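GlcNAc Inducible Gene 2, GIG2 (Candida albicans, PDB 6AKZ) binds iron(III) and is probably an oxygenase of the DUF1479 family, within the cupin clan, encoded by a gene induced by N-acetylglucosamine. Local coordinates at residues M286-D294 with Y303-P313. Numbering follows the deposited sequence.
Sequences MLRPFFWKD and YEIDLITPKFP
W292 NE1 donates to D306 OD2 at 2.9 Å; the oxygen lies only 5° from the indole plane, but the N-H meets the carboxylate from above its own plane. OD2 also accepts from T309 OG1 and forms a salt bridge with K23 of helix 18-26, while OD1 accepts from I308 N, an Asx turn, and from T309 N, which extends it to an Asx motif; the two bonds limit rotation of the carboxylate. D306 N closes on F290 O at 2.8 Å. Y303 OH gives a very short bond of 2.5 Å to D294 OD1, with ring and carboxylate 83° apart. R288 grips both oxygens of D294 end-on in a salt bridge, NH1 to OD1 and NH2 to OD2, which holds D294 in place for the tyrosine, while its NE bonds to F327 O.

Topologically, the chain leaves helix 278-287 and the loop before strand 322-323 folds back around its C-terminal end, away from the iron-binding residues H192, D194 and H355.

W292 CG sits between the backbone N and the carbonyl carbon (chi1 60°), which turns one indole face to K311, whose CD sits 3.9 Å from the six-membered ring centroid in a CH-pi contact; NZ reaches on to a salt bridge with D14 and a hydrogen bond to P12 O. P289 CB lies over the F312 ring, 4.1 Å from its centroid. F291 CE1 packs against I305 CB at 3.7 Å, and L307 CD2 meets the F290 ring edge at CD2, 3.6 Å away.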
loop_
_atom_site.group_PDB
_atom_site.type_symbol
_atom_site.label_atom_id
_atom_site.label_comp_id
_atom_site.label_asym_id
_atom_site.label_seq_id
_atom_site.Cartn_x
_atom_site.Cartn_y
_atom_site.Cartn_z
ATOM N N MET A 286 4.321 2.906 -15.574
ATOM C CA MET A 286 3.936 1.751 -16.406
ATOM C C MET A 286 4.484 1.814 -17.802
ATOM O O MET A 286 4.753 0.788 -18.376
ATOM C CB MET A 286 2.435 1.515 -16.442
ATOM C CG MET A 286 1.867 1.163 -15.058
ATOM S SD MET A 286 2.736 -0.102 -14.059
ATOM C CE MET A 286 2.653 -1.530 -15.138
ATOM N N LEU A 287 4.526 3.003 -18.373
ATOM C CA LEU A 287 5.098 3.178 -19.698
ATOM C C LEU A 287 6.596 3.346 -19.766
ATOM O O LEU A 287 7.176 3.224 -20.863
ATOM C CB LEU A 287 4.437 4.362 -20.412
ATOM C CG LEU A 287 2.942 4.249 -20.698
ATOM C CD1 LEU A 287 2.377 5.483 -21.337
ATOM C CD2 LEU A 287 2.624 3.084 -21.579
ATOM N N ARG A 288 7.248 3.621 -18.656
ATOM C CA ARG A 288 8.701 3.823 -18.670
ATOM C C ARG A 288 9.577 2.696 -19.330
ATOM O O ARG A 288 10.548 3.047 -20.014
ATOM C CB ARG A 288 9.228 4.208 -17.316
ATOM C CG ARG A 288 10.659 4.723 -17.312
ATOM C CD ARG A 288 10.878 5.985 -18.089
ATOM N NE ARG A 288 12.257 6.489 -17.836
ATOM C CZ ARG A 288 12.851 7.457 -18.519
ATOM N NH1 ARG A 288 12.240 8.020 -19.536
ATOM N NH2 ARG A 288 14.077 7.864 -18.135
ATOM N N PRO A 289 9.238 1.402 -19.149
ATOM C CA PRO A 289 9.993 0.350 -19.854
ATOM C C PRO A 289 9.936 0.462 -21.343
ATOM O O PRO A 289 10.868 -0.013 -21.985
ATOM C CB PRO A 289 9.388 -0.966 -19.333
ATOM C CG PRO A 289 8.759 -0.580 -18.010
ATOM C CD PRO A 289 8.220 0.804 -18.251
ATOM N N PHE A 290 8.906 1.108 -21.891
ATOM C CA PHE A 290 8.758 1.324 -23.297
ATOM C C PHE A 290 9.381 2.652 -23.783
ATOM O O PHE A 290 9.564 2.844 -25.022
ATOM C CB PHE A 290 7.292 1.336 -23.691
ATOM C CG PHE A 290 6.559 0.073 -23.292
ATOM C CD1 PHE A 290 5.981 -0.071 -22.017
ATOM C CD2 PHE A 290 6.487 -0.979 -24.145
ATOM C CE1 PHE A 290 5.366 -1.234 -21.653
ATOM C CE2 PHE A 290 5.849 -2.153 -23.777
ATOM C CZ PHE A 290 5.261 -2.271 -22.534
ATOM N N PHE A 291 9.607 3.591 -22.851
ATOM C CA PHE A 291 10.127 4.917 -23.205
ATOM C C PHE A 291 11.228 5.326 -22.279
ATOM O O PHE A 291 11.169 6.406 -21.681
ATOM C CB PHE A 291 8.989 5.933 -23.179
ATOM C CG PHE A 291 7.881 5.642 -24.149
ATOM C CD1 PHE A 291 8.024 5.926 -25.513
ATOM C CD2 PHE A 291 6.705 5.085 -23.735
ATOM C CE1 PHE A 291 6.998 5.690 -26.414
ATOM C CE2 PHE A 291 5.662 4.851 -24.626
ATOM C CZ PHE A 291 5.814 5.135 -25.986
ATOM N N TRP A 292 12.206 4.419 -22.107
ATOM C CA TRP A 292 13.229 4.535 -21.096
ATOM C C TRP A 292 14.369 5.366 -21.640
ATOM O O TRP A 292 15.163 5.824 -20.842
ATOM C CB TRP A 292 13.799 3.165 -20.629
ATOM C CG TRP A 292 14.435 2.359 -21.724
ATOM C CD1 TRP A 292 13.817 1.461 -22.540
ATOM C CD2 TRP A 292 15.820 2.404 -22.150
ATOM N NE1 TRP A 292 14.706 0.955 -23.469
ATOM C CE2 TRP A 292 15.945 1.512 -23.254
ATOM C CE3 TRP A 292 16.951 3.123 -21.728
ATOM C CZ2 TRP A 292 17.165 1.291 -23.902
ATOM C CZ3 TRP A 292 18.152 2.919 -22.380
ATOM C CH2 TRP A 292 18.247 2.002 -23.463
ATOM N N LYS A 293 14.468 5.511 -22.965
ATOM C CA LYS A 293 15.557 6.307 -23.595
ATOM C C LYS A 293 15.162 7.745 -23.814
ATOM O O LYS A 293 14.322 8.042 -24.641
ATOM C CB LYS A 293 15.959 5.661 -24.899
ATOM C CG LYS A 293 17.229 6.232 -25.498
ATOM C CD LYS A 293 18.383 5.245 -25.451
ATOM C CE LYS A 293 19.735 5.934 -25.639
ATOM N NZ LYS A 293 19.903 6.683 -26.924
ATOM N N ASP A 294 15.717 8.664 -23.028
ATOM C CA ASP A 294 15.380 10.080 -23.191
ATOM C C ASP A 294 16.213 10.626 -24.344
ATOM O O ASP A 294 17.384 10.298 -24.432
ATOM C CB ASP A 294 15.689 10.842 -21.908
ATOM C CG ASP A 294 14.907 10.272 -20.735
ATOM O OD1 ASP A 294 13.664 10.184 -20.902
ATOM O OD2 ASP A 294 15.540 9.771 -19.804
ATOM N N TYR A 303 10.819 11.167 -28.551
ATOM C CA TYR A 303 10.669 9.798 -27.979
ATOM C C TYR A 303 10.116 8.815 -29.008
ATOM O O TYR A 303 9.227 9.159 -29.756
ATOM C CB TYR A 303 9.689 9.789 -26.758
ATOM C CG TYR A 303 10.337 10.265 -25.503
ATOM C CD1 TYR A 303 11.017 9.393 -24.689
ATOM C CD2 TYR A 303 10.290 11.603 -25.159
ATOM C CE1 TYR A 303 11.634 9.843 -23.537
ATOM C CE2 TYR A 303 10.889 12.079 -24.012
ATOM C CZ TYR A 303 11.523 11.221 -23.196
ATOM O OH TYR A 303 12.142 11.744 -22.070
ATOM N N GLU A 304 10.599 7.586 -28.962
ATOM C CA GLU A 304 10.058 6.491 -29.764
ATOM C C GLU A 304 10.003 5.242 -28.929
ATOM O O GLU A 304 10.899 4.948 -28.178
ATOM C CB GLU A 304 10.959 6.216 -30.986
ATOM C CG GLU A 304 10.899 7.359 -31.988
ATOM C CD GLU A 304 11.795 7.131 -33.189
ATOM O OE1 GLU A 304 13.013 7.318 -33.025
ATOM O OE2 GLU A 304 11.277 6.759 -34.270
ATOM N N ILE A 305 8.975 4.455 -29.155
ATOM C CA ILE A 305 8.698 3.284 -28.351
ATOM C C ILE A 305 9.745 2.231 -28.512
ATOM O O ILE A 305 10.320 2.100 -29.600
ATOM C CB ILE A 305 7.282 2.741 -28.664
ATOM C CG1 ILE A 305 6.832 1.797 -27.556
ATOM C CG2 ILE A 305 7.260 2.041 -30.020
ATOM C CD1 ILE A 305 5.336 1.618 -27.516
ATOM N N ASP A 306 10.054 1.538 -27.432
ATOM C CA ASP A 306 10.951 0.412 -27.407
ATOM C C ASP A 306 10.123 -0.832 -27.035
ATOM O O ASP A 306 9.839 -1.070 -25.839
ATOM C CB ASP A 306 12.067 0.571 -26.352
ATOM C CG ASP A 306 12.805 -0.761 -26.058
ATOM O OD1 ASP A 306 12.933 -1.578 -26.994
ATOM O OD2 ASP A 306 13.226 -1.029 -24.901
ATOM N N LEU A 307 9.795 -1.650 -28.044
ATOM C CA LEU A 307 9.054 -2.862 -27.805
ATOM C C LEU A 307 9.903 -4.094 -27.780
ATOM O O LEU A 307 9.367 -5.188 -27.676
ATOM C CB LEU A 307 7.941 -2.979 -28.824
ATOM C CG LEU A 307 6.826 -1.946 -28.599
ATOM C CD1 LEU A 307 6.054 -1.786 -29.883
ATOM C CD2 LEU A 307 5.834 -2.277 -27.482
ATOM N N ILE A 308 11.226 -3.928 -27.765
ATOM C CA ILE A 308 12.136 -5.051 -27.959
ATOM C C ILE A 308 13.015 -5.360 -26.759
ATOM O O ILE A 308 13.014 -6.503 -26.333
ATOM C CB ILE A 308 13.059 -4.870 -29.217
ATOM C CG1 ILE A 308 12.255 -4.459 -30.466
ATOM C CG2 ILE A 308 13.852 -6.138 -29.477
ATOM C CD1 ILE A 308 11.078 -5.356 -30.826
ATOM N N THR A 309 13.774 -4.405 -26.208
ATOM C CA THR A 309 14.755 -4.801 -25.140
ATOM C C THR A 309 13.986 -5.247 -23.896
ATOM O O THR A 309 13.005 -4.596 -23.570
ATOM C CB THR A 309 15.655 -3.641 -24.659
ATOM O OG1 THR A 309 14.890 -2.791 -23.777
ATOM C CG2 THR A 309 16.213 -2.820 -25.852
ATOM N N PRO A 310 14.471 -6.254 -23.163
ATOM C CA PRO A 310 13.827 -6.671 -21.925
ATOM C C PRO A 310 14.216 -5.751 -20.743
ATOM O O PRO A 310 14.631 -6.223 -19.702
ATOM C CB PRO A 310 14.395 -8.070 -21.735
ATOM C CG PRO A 310 15.808 -7.907 -22.175
ATOM C CD PRO A 310 15.725 -7.011 -23.379
ATOM N N LYS A 311 14.094 -4.449 -20.914
ATOM C CA LYS A 311 14.467 -3.492 -19.847
ATOM C C LYS A 311 13.181 -3.127 -19.106
ATOM O O LYS A 311 12.232 -2.644 -19.712
ATOM C CB LYS A 311 15.141 -2.239 -20.423
ATOM C CG LYS A 311 16.564 -2.582 -20.940
ATOM C CD LYS A 311 17.291 -1.359 -21.398
ATOM C CE LYS A 311 18.530 -1.733 -22.185
ATOM N NZ LYS A 311 19.481 -2.572 -21.399
ATOM N N PHE A 312 13.192 -3.395 -17.815
ATOM C CA PHE A 312 12.151 -2.984 -16.864
ATOM C C PHE A 312 12.870 -2.251 -15.734
ATOM O O PHE A 312 13.302 -2.849 -14.733
ATOM C CB PHE A 312 11.353 -4.201 -16.415
ATOM C CG PHE A 312 10.350 -4.616 -17.414
ATOM C CD1 PHE A 312 10.705 -5.467 -18.490
ATOM C CD2 PHE A 312 9.078 -4.093 -17.383
ATOM C CE1 PHE A 312 9.773 -5.781 -19.469
ATOM C CE2 PHE A 312 8.138 -4.428 -18.367
ATOM C CZ PHE A 312 8.498 -5.268 -19.422
ATOM N N PRO A 313 13.159 -0.972 -15.973
ATOM C CA PRO A 313 14.039 -0.272 -15.057
ATOM C C PRO A 313 13.541 -0.189 -13.613
ATOM O O PRO A 313 12.319 -0.061 -13.383
ATOM C CB PRO A 313 14.153 1.111 -15.670
ATOM C CG PRO A 313 13.552 1.056 -17.031
ATOM C CD PRO A 313 12.653 -0.128 -17.069
#